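Iron Transport-associated domain protein (Bacillus anthracis, PDB 4H8Q) is a hemophore whose NEAT domain, the fifth of the protein, binds heme and probably takes it from methemoglobin for iron acquisition. Local coordinates at residues 31-39 against 54-65. The protein carries 1 engineered substitution. Residues are numbered along the deposited sequence; the frame is centred on the assembly and turned at random.
Sequences SMMNTYVVS and MTLKNSEWITKF. Engineered in segment 31-39: T35 (natural residue Gln). With HEM (protoporphyrin IX containing Fe), chain B.
Backbone bonds join Y36-V38 to T55-K57 around a single bridge between V37 and L56: K57 N donates to Y36 O (2.8 Å), and V38 N donates to T55 O (3.0 Å). Two waters also bridge the segments, one from V37 O to the side-chain K57 NZ, the other between the backbones at V38 O and T55 N. K57, bent at chi2 (142°) and chi3, folds back over 31-39, so that CD rests on V38 CG2 and NZ bonds T35 O at 3.2 Å; T35 is an engineered residue, glutamine in the natural protein.

Aromatic and polar groups meet at the heme. The Y36 ring carries the heme methyl CMC over the centre of one face and T35 CG2 nearer the rim of the other, while N58 OD1 lies in plane at its edge, 3.3 Å from CE1, with the amide turned 77° from the ring. Y36 OH in turn sits at the edge of the W61 ring. S31 OG donates to O1D and M32 N to O2D of the same heme propionate, and S31 OG also accepts from M33 N, an ST turn.

Apolar contacts lie deeper. M33 is extended, with CG anti to the backbone N (chi1 179°), which carries CE to F65 CE1 (3.6 Å); V37 CG1 packs on L56 CD2.

Segment 31-39, in the loop that links strand 14-24 to strand 41-46, thus forms a heme-pocket lip of the immunoglobulin-like NEAT beta-sandwich: it packs on strand 14-24 through S31 and V37, while M33 and I62 both touch V105 of strand 101-109.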
ATOM      1  N   SER A  31       5.843 -10.181  -3.395  1.00 18.96           N
ATOM      2  CA  SER A  31       6.457  -9.201  -4.274  1.00 19.93           C
ATOM      3  C   SER A  31       7.732  -8.639  -3.669  1.00 17.75           C
ATOM      4  O   SER A  31       7.876  -8.573  -2.439  1.00 20.22           O
ATOM      5  CB  SER A  31       5.492  -8.029  -4.512  1.00 16.17           C
ATOM      6  OG  SER A  31       6.089  -7.040  -5.323  1.00 17.85           O
ATOM      7  N   MET A  32       8.653  -8.224  -4.542  0.67 18.10           N
ATOM      8  CA  MET A  32       9.843  -7.463  -4.156  0.67 20.67           C
ATOM      9  C   MET A  32       9.427  -6.187  -3.424  0.67 20.42           C
ATOM     10  O   MET A  32      10.181  -5.643  -2.613  0.67 22.15           O
ATOM     11  CB  MET A  32      10.680  -7.094  -5.390  0.67 22.24           C
ATOM     12  CG  MET A  32      11.481  -8.248  -6.019  0.67 23.97           C
ATOM     13  SD  MET A  32      12.926  -8.790  -5.068  0.67 27.46           S
ATOM     14  CE  MET A  32      14.041  -7.394  -5.220  0.67 25.47           C
ATOM     15  N   MET A  33       8.218  -5.719  -3.700  1.00 18.96           N
ATOM     16  CA  MET A  33       7.715  -4.513  -3.038  1.00 18.83           C
ATOM     17  C   MET A  33       7.433  -4.754  -1.559  1.00 20.40           C
ATOM     18  O   MET A  33       7.450  -3.821  -0.763  1.00 20.56           O
ATOM     19  CB  MET A  33       6.469  -3.972  -3.735  1.00 18.45           C
ATOM     20  CG  MET A  33       5.902  -2.738  -3.052  1.00 16.91           C
ATOM     21  SD  MET A  33       4.691  -1.921  -4.103  1.00 21.46           S
ATOM     22  CE  MET A  33       4.282  -0.540  -3.026  1.00 25.52           C
ATOM     23  N   ASN A  34       7.176  -6.001  -1.180  1.00 18.96           N
ATOM     24  CA  ASN A  34       6.791  -6.291   0.186  1.00 21.26           C
ATOM     25  C   ASN A  34       7.866  -5.863   1.182  1.00 19.22           C
ATOM     26  O   ASN A  34       7.582  -5.583   2.351  1.00 24.27           O
ATOM     27  CB  ASN A  34       6.484  -7.776   0.338  1.00 22.44           C
ATOM     28  CG  ASN A  34       5.724  -8.078   1.596  1.00 20.90           C
ATOM     29  OD1 ASN A  34       4.563  -7.682   1.751  1.00 21.38           O
ATOM     30  ND2 ASN A  34       6.369  -8.794   2.511  1.00 25.19           N
ATOM     31  N   THR A  35       9.102  -5.815   0.701  1.00 19.97           N
ATOM     32  CA  THR A  35      10.250  -5.409   1.504  1.00 22.53           C
ATOM     33  C   THR A  35      10.174  -3.936   1.918  1.00 22.35           C
ATOM     34  O   THR A  35      10.779  -3.522   2.916  1.00 25.86           O
ATOM     35  CB  THR A  35      11.543  -5.626   0.676  1.00 27.24           C
ATOM     36  OG1 THR A  35      11.761  -7.035   0.494  1.00 33.16           O
ATOM     37  CG2 THR A  35      12.753  -5.006   1.346  1.00 32.49           C
ATOM     38  N   TYR A  36       9.411  -3.160   1.153  1.00 18.23           N
ATOM     39  CA  TYR A  36       9.425  -1.701   1.256  1.00 18.83           C
ATOM     40  C   TYR A  36       8.137  -1.133   1.829  1.00 18.97           C
ATOM     41  O   TYR A  36       7.867   0.058   1.706  1.00 22.35           O
ATOM     42  CB  TYR A  36       9.708  -1.081  -0.113  1.00 20.94           C
ATOM     43  CG  TYR A  36      11.072  -1.465  -0.625  1.00 22.60           C
ATOM     44  CD1 TYR A  36      12.201  -0.791  -0.193  1.00 21.82           C
ATOM     45  CD2 TYR A  36      11.232  -2.527  -1.505  1.00 22.32           C
ATOM     46  CE1 TYR A  36      13.460  -1.148  -0.638  1.00 25.26           C
ATOM     47  CE2 TYR A  36      12.485  -2.894  -1.960  1.00 22.22           C
ATOM     48  CZ  TYR A  36      13.596  -2.200  -1.518  1.00 25.23           C
ATOM     49  OH  TYR A  36      14.849  -2.559  -1.952  1.00 28.64           O
ATOM     50  N   VAL A  37       7.337  -1.992   2.445  1.00 18.74           N
ATOM     51  CA  VAL A  37       6.144  -1.540   3.144  1.00 20.57           C
ATOM     52  C   VAL A  37       6.187  -2.038   4.581  1.00 21.79           C
ATOM     53  O   VAL A  37       6.861  -3.026   4.892  1.00 25.86           O
ATOM     54  CB  VAL A  37       4.857  -2.074   2.482  1.00 20.67           C
ATOM     55  CG1 VAL A  37       4.814  -1.672   1.031  1.00 22.15           C
ATOM     56  CG2 VAL A  37       4.769  -3.594   2.628  1.00 24.24           C
ATOM     57  N   VAL A  38       5.480  -1.348   5.465  1.00 20.54           N
ATOM     58  CA  VAL A  38       5.390  -1.788   6.846  1.00 18.53           C
ATOM     59  C   VAL A  38       4.058  -2.474   7.111  1.00 22.28           C
ATOM     60  O   VAL A  38       3.001  -1.917   6.847  1.00 20.48           O
ATOM     61  CB  VAL A  38       5.545  -0.618   7.818  1.00 20.80           C
ATOM     62  CG1 VAL A  38       5.324  -1.094   9.253  1.00 23.36           C
ATOM     63  CG2 VAL A  38       6.906   0.034   7.646  1.00 26.72           C
ATOM     64  N   SER A  39       4.108  -3.705   7.609  1.00 22.27           N
ATOM     65  CA  SER A  39       2.900  -4.376   8.069  1.00 18.49           C
ATOM     66  C   SER A  39       3.061  -4.581   9.576  1.00 21.12           C
ATOM     67  O   SER A  39       4.152  -4.918  10.026  1.00 24.39           O
ATOM     68  CB  SER A  39       2.739  -5.725   7.356  1.00 19.99           C
ATOM     69  OG  SER A  39       1.626  -6.443   7.857  1.00 20.91           O
ATOM     70  N   MET A  54      -0.761   3.274   5.068  1.00 18.36           N
ATOM     71  CA  MET A  54       0.360   2.356   4.897  1.00 18.56           C
ATOM     72  C   MET A  54       1.668   3.127   4.815  1.00 18.83           C
ATOM     73  O   MET A  54       1.763   4.108   4.075  1.00 19.40           O
ATOM     74  CB  MET A  54       0.172   1.576   3.595  1.00 19.71           C
ATOM     75  CG  MET A  54       1.257   0.559   3.335  1.00 22.36           C
ATOM     76  SD  MET A  54       0.879  -0.393   1.858  1.00 25.24           S
ATOM     77  CE  MET A  54      -0.701  -1.099   2.301  1.00 26.08           C
ATOM     78  N   THR A  55       2.673   2.679   5.561  1.00 19.41           N
ATOM     79  CA  THR A  55       3.999   3.282   5.511  1.00 17.61           C
ATOM     80  C   THR A  55       4.857   2.665   4.406  1.00 18.49           C
ATOM     81  O   THR A  55       5.001   1.434   4.322  1.00 19.60           O
ATOM     82  CB  THR A  55       4.724   3.138   6.863  1.00 21.38           C
ATOM     83  OG1 THR A  55       3.973   3.828   7.876  1.00 21.70           O
ATOM     84  CG2 THR A  55       6.129   3.720   6.784  1.00 23.47           C
ATOM     85  N   LEU A  56       5.411   3.529   3.562  1.00 19.90           N
ATOM     86  CA  LEU A  56       6.367   3.127   2.533  1.00 19.10           C
ATOM     87  C   LEU A  56       7.779   3.433   3.010  1.00 21.90           C
ATOM     88  O   LEU A  56       8.060   4.547   3.476  1.00 21.93           O
ATOM     89  CB  LEU A  56       6.106   3.902   1.242  1.00 19.51           C
ATOM     90  CG  LEU A  56       4.723   3.757   0.605  1.00 20.58           C
ATOM     91  CD1 LEU A  56       4.571   4.652  -0.606  1.00 21.05           C
ATOM     92  CD2 LEU A  56       4.484   2.313   0.214  1.00 26.31           C
ATOM     93  N   LYS A  57       8.660   2.445   2.900  1.00 19.58           N
ATOM     94  CA  LYS A  57      10.075   2.640   3.195  1.00 17.60           C
ATOM     95  C   LYS A  57      10.825   3.004   1.916  1.00 23.31           C
ATOM     96  O   LYS A  57      10.287   2.870   0.822  1.00 21.56           O
ATOM     97  CB  LYS A  57      10.650   1.380   3.836  1.00 24.16           C
ATOM     98  CG  LYS A  57      10.017   1.082   5.195  1.00 29.55           C
ATOM     99  CD  LYS A  57       9.804  -0.404   5.434  1.00 34.58           C
ATOM    100  CE  LYS A  57      11.096  -1.131   5.675  1.00 38.08           C
ATOM    101  NZ  LYS A  57      10.844  -2.565   6.009  1.00 39.96           N
ATOM    102  N   ASN A  58      12.057   3.486   2.056  1.00 19.45           N
ATOM    103  CA  ASN A  58      12.798   4.026   0.915  1.00 22.42           C
ATOM    104  C   ASN A  58      11.933   4.942   0.063  1.00 22.19           C
ATOM    105  O   ASN A  58      11.899   4.833  -1.168  1.00 19.10           O
ATOM    106  CB  ASN A  58      13.399   2.896   0.077  1.00 21.10           C
ATOM    107  CG  ASN A  58      14.565   2.230   0.773  1.00 24.59           C
ATOM    108  OD1 ASN A  58      14.395   1.240   1.484  1.00 26.46           O
ATOM    109  ND2 ASN A  58      15.750   2.792   0.601  1.00 28.42           N
ATOM    110  N   SER A  59      11.245   5.864   0.733  1.00 19.99           N
ATOM    111  CA  SER A  59      10.249   6.720   0.096  1.00 20.49           C
ATOM    112  C   SER A  59      10.774   7.442  -1.147  1.00 20.19           C
ATOM    113  O   SER A  59      10.082   7.547  -2.159  1.00 20.95           O
ATOM    114  CB  SER A  59       9.726   7.749   1.115  1.00 21.54           C
ATOM    115  OG  SER A  59       8.791   8.631   0.516  1.00 21.11           O
ATOM    116  N   GLU A  60      11.998   7.952  -1.061  1.00 21.68           N
ATOM    117  CA  GLU A  60      12.600   8.686  -2.162  1.00 22.85           C
ATOM    118  C   GLU A  60      12.616   7.881  -3.468  1.00 21.84           C
ATOM    119  O   GLU A  60      12.553   8.451  -4.552  1.00 24.60           O
ATOM    120  CB  GLU A  60      14.024   9.075  -1.767  1.00 29.22           C
ATOM    121  CG  GLU A  60      14.857   9.700  -2.853  1.00 36.31           C
ATOM    122  CD  GLU A  60      16.277   9.968  -2.375  1.00 50.65           C
ATOM    123  OE1 GLU A  60      17.233   9.688  -3.134  1.00 57.10           O
ATOM    124  OE2 GLU A  60      16.431  10.450  -1.230  1.00 48.00           O
ATOM    125  N   TRP A  61      12.694   6.560  -3.352  1.00 19.32           N
ATOM    126  CA  TRP A  61      12.730   5.687  -4.533  1.00 18.66           C
ATOM    127  C   TRP A  61      11.351   5.427  -5.132  1.00 19.92           C
ATOM    128  O   TRP A  61      11.222   5.090  -6.309  1.00 19.27           O
ATOM    129  CB  TRP A  61      13.322   4.333  -4.155  1.00 19.91           C
ATOM    130  CG  TRP A  61      14.773   4.340  -3.883  1.00 21.62           C
ATOM    131  CD1 TRP A  61      15.656   5.367  -4.086  1.00 24.11           C
ATOM    132  CD2 TRP A  61      15.528   3.255  -3.347  1.00 21.22           C
ATOM    133  NE1 TRP A  61      16.920   4.976  -3.709  1.00 23.57           N
ATOM    134  CE2 TRP A  61      16.868   3.690  -3.251  1.00 23.94           C
ATOM    135  CE3 TRP A  61      15.202   1.960  -2.938  1.00 20.74           C
ATOM    136  CZ2 TRP A  61      17.881   2.865  -2.762  1.00 24.67           C
ATOM    137  CZ3 TRP A  61      16.209   1.145  -2.452  1.00 25.32           C
ATOM    138  CH2 TRP A  61      17.535   1.600  -2.372  1.00 25.88           C
ATOM    139  N   ILE A  62      10.315   5.553  -4.317  1.00 18.89           N
ATOM    140  CA  ILE A  62       8.977   5.212  -4.789  1.00 18.70           C
ATOM    141  C   ILE A  62       8.310   6.479  -5.286  1.00 22.45           C
ATOM    142  O   ILE A  62       7.871   7.306  -4.499  1.00 21.12           O
ATOM    143  CB  ILE A  62       8.152   4.522  -3.682  1.00 17.66           C
ATOM    144  CG1 ILE A  62       8.907   3.298  -3.152  1.00 20.78           C
ATOM    145  CG2 ILE A  62       6.783   4.130  -4.217  1.00 18.38           C
ATOM    146  CD1 ILE A  62       8.284   2.658  -1.919  1.00 21.26           C
ATOM    147  N   THR A  63       8.268   6.653  -6.601  1.00 16.67           N
ATOM    148  CA  THR A  63       7.818   7.927  -7.157  1.00 18.19           C
ATOM    149  C   THR A  63       6.316   8.018  -7.399  1.00 21.77           C
ATOM    150  O   THR A  63       5.755   9.116  -7.436  1.00 23.71           O
ATOM    151  CB  THR A  63       8.609   8.317  -8.415  1.00 27.01           C
ATOM    152  OG1 THR A  63       8.486   7.282  -9.387  1.00 26.94           O
ATOM    153  CG2 THR A  63      10.079   8.502  -8.073  1.00 27.88           C
ATOM    154  N   LYS A  64       5.665   6.873  -7.568  1.00 19.36           N
ATOM    155  CA  LYS A  64       4.216   6.834  -7.715  1.00 19.73           C
ATOM    156  C   LYS A  64       3.660   5.619  -7.004  1.00 21.95           C
ATOM    157  O   LYS A  64       4.284   4.552  -6.990  1.00 19.33           O
ATOM    158  CB  LYS A  64       3.801   6.751  -9.186  1.00 21.38           C
ATOM    159  CG  LYS A  64       4.057   8.001 -10.005  1.00 24.28           C
ATOM    160  CD  LYS A  64       3.442   7.854 -11.394  1.00 30.36           C
ATOM    161  CE  LYS A  64       3.382   9.196 -12.114  1.00 39.52           C
ATOM    162  NZ  LYS A  64       2.892   9.061 -13.520  1.00 38.34           N
ATOM    163  N   PHE A  65       2.480   5.776  -6.414  1.00 17.14           N
ATOM    164  CA  PHE A  65       1.781   4.641  -5.829  1.00 18.04           C
ATOM    165  C   PHE A  65       0.282   4.815  -6.015  1.00 20.46           C
ATOM    166  O   PHE A  65      -0.290   5.816  -5.575  1.00 19.52           O
ATOM    167  CB  PHE A  65       2.112   4.473  -4.340  1.00 18.03           C
ATOM    168  CG  PHE A  65       1.381   3.333  -3.702  1.00 20.83           C
ATOM    169  CD1 PHE A  65       1.704   2.021  -4.033  1.00 25.79           C
ATOM    170  CD2 PHE A  65       0.337   3.560  -2.827  1.00 19.95           C
ATOM    171  CE1 PHE A  65       1.023   0.959  -3.469  1.00 25.92           C
ATOM    172  CE2 PHE A  65      -0.357   2.498  -2.254  1.00 20.83           C
ATOM    173  CZ  PHE A  65      -0.009   1.198  -2.567  1.00 27.38           C
TER
HETATM  174  CHA HEM B 201      11.135  -6.773  -9.761  1.00 23.25           C
HETATM  175  CHB HEM B 201      15.619  -5.703  -8.244  1.00 22.75           C
HETATM  176  CHC HEM B 201      13.906  -1.970  -5.631  1.00 22.11           C
HETATM  177  CHD HEM B 201       9.371  -3.388  -6.659  1.00 20.78           C
HETATM  178  C1A HEM B 201      12.492  -6.794  -9.580  1.00 21.03           C
HETATM  179  C2A HEM B 201      13.418  -7.722 -10.204  1.00 20.33           C
HETATM  180  C3A HEM B 201      14.646  -7.419  -9.771  1.00 20.30           C
HETATM  181  C4A HEM B 201      14.552  -6.288  -8.877  1.00 22.42           C
HETATM  182  CMA HEM B 201      15.964  -8.126 -10.152  1.00 21.90           C
HETATM  183  CAA HEM B 201      13.028  -8.869 -11.172  1.00 22.49           C
HETATM  184  CBA HEM B 201      12.275  -9.952 -10.399  1.00 31.07           C
HETATM  185  CGA HEM B 201      13.097 -10.528  -9.265  1.00 35.96           C
HETATM  186  O1A HEM B 201      14.297 -10.833  -9.478  1.00 39.74           O
HETATM  187  O2A HEM B 201      12.562 -10.713  -8.140  1.00 36.76           O
HETATM  188  C1B HEM B 201      15.535  -4.623  -7.393  1.00 21.91           C
HETATM  189  C2B HEM B 201      16.648  -4.043  -6.679  1.00 21.13           C
HETATM  190  C3B HEM B 201      16.190  -3.022  -5.959  1.00 20.98           C
HETATM  191  C4B HEM B 201      14.761  -2.903  -6.190  1.00 21.95           C
HETATM  192  CMB HEM B 201      18.109  -4.549  -6.730  1.00 20.16           C
HETATM  193  CAB HEM B 201      17.067  -2.133  -5.050  1.00 24.12           C
HETATM  194  CBB HEM B 201      16.500  -1.218  -4.268  1.00 34.63           C
HETATM  195  C1C HEM B 201      12.527  -2.045  -5.655  1.00 21.06           C
HETATM  196  C2C HEM B 201      11.614  -1.179  -4.931  1.00 19.01           C
HETATM  197  C3C HEM B 201      10.362  -1.563  -5.212  1.00 18.40           C
HETATM  198  C4C HEM B 201      10.432  -2.692  -6.129  1.00 19.28           C
HETATM  199  CMC HEM B 201      12.037  -0.007  -4.010  1.00 22.61           C
HETATM  200  CAC HEM B 201       9.069  -0.924  -4.666  1.00 21.28           C
HETATM  201  CBC HEM B 201       7.893  -1.310  -5.159  1.00 31.07           C
HETATM  202  C1D HEM B 201       9.456  -4.403  -7.583  1.00 18.92           C
HETATM  203  C2D HEM B 201       8.304  -5.037  -8.166  1.00 19.12           C
HETATM  204  C3D HEM B 201       8.840  -6.083  -9.122  1.00 19.93           C
HETATM  205  C4D HEM B 201      10.276  -5.984  -9.034  1.00 19.35           C
HETATM  206  CMD HEM B 201       6.829  -4.727  -7.877  1.00 16.31           C
HETATM  207  CAD HEM B 201       8.018  -7.038 -10.006  1.00 18.56           C
HETATM  208  CBD HEM B 201       8.054  -8.443  -9.422  1.00 20.52           C
HETATM  209  CGD HEM B 201       7.513  -8.477  -8.021  1.00 22.70           C
HETATM  210  O1D HEM B 201       6.380  -7.970  -7.764  1.00 18.31           O
HETATM  211  O2D HEM B 201       8.222  -9.044  -7.150  1.00 19.99           O
HETATM  212  NA  HEM B 201      13.215  -5.937  -8.783  1.00 17.31           N
HETATM  213  NB  HEM B 201      14.395  -3.903  -7.072  1.00 18.61           N
HETATM  214  NC  HEM B 201      11.766  -2.957  -6.361  1.00 17.08           N
HETATM  215  ND  HEM B 201      10.608  -4.983  -8.117  1.00 18.38           N
HETATM  216 FE   HEM B 201      12.504  -4.304  -7.767  1.00 20.52          FE
HETATM  217  O   HOH W   1       8.984  -4.448   5.889  1.00 44.22           O
HETATM  218  O   HOH W   2       2.006   0.594   7.291  1.00 22.17           O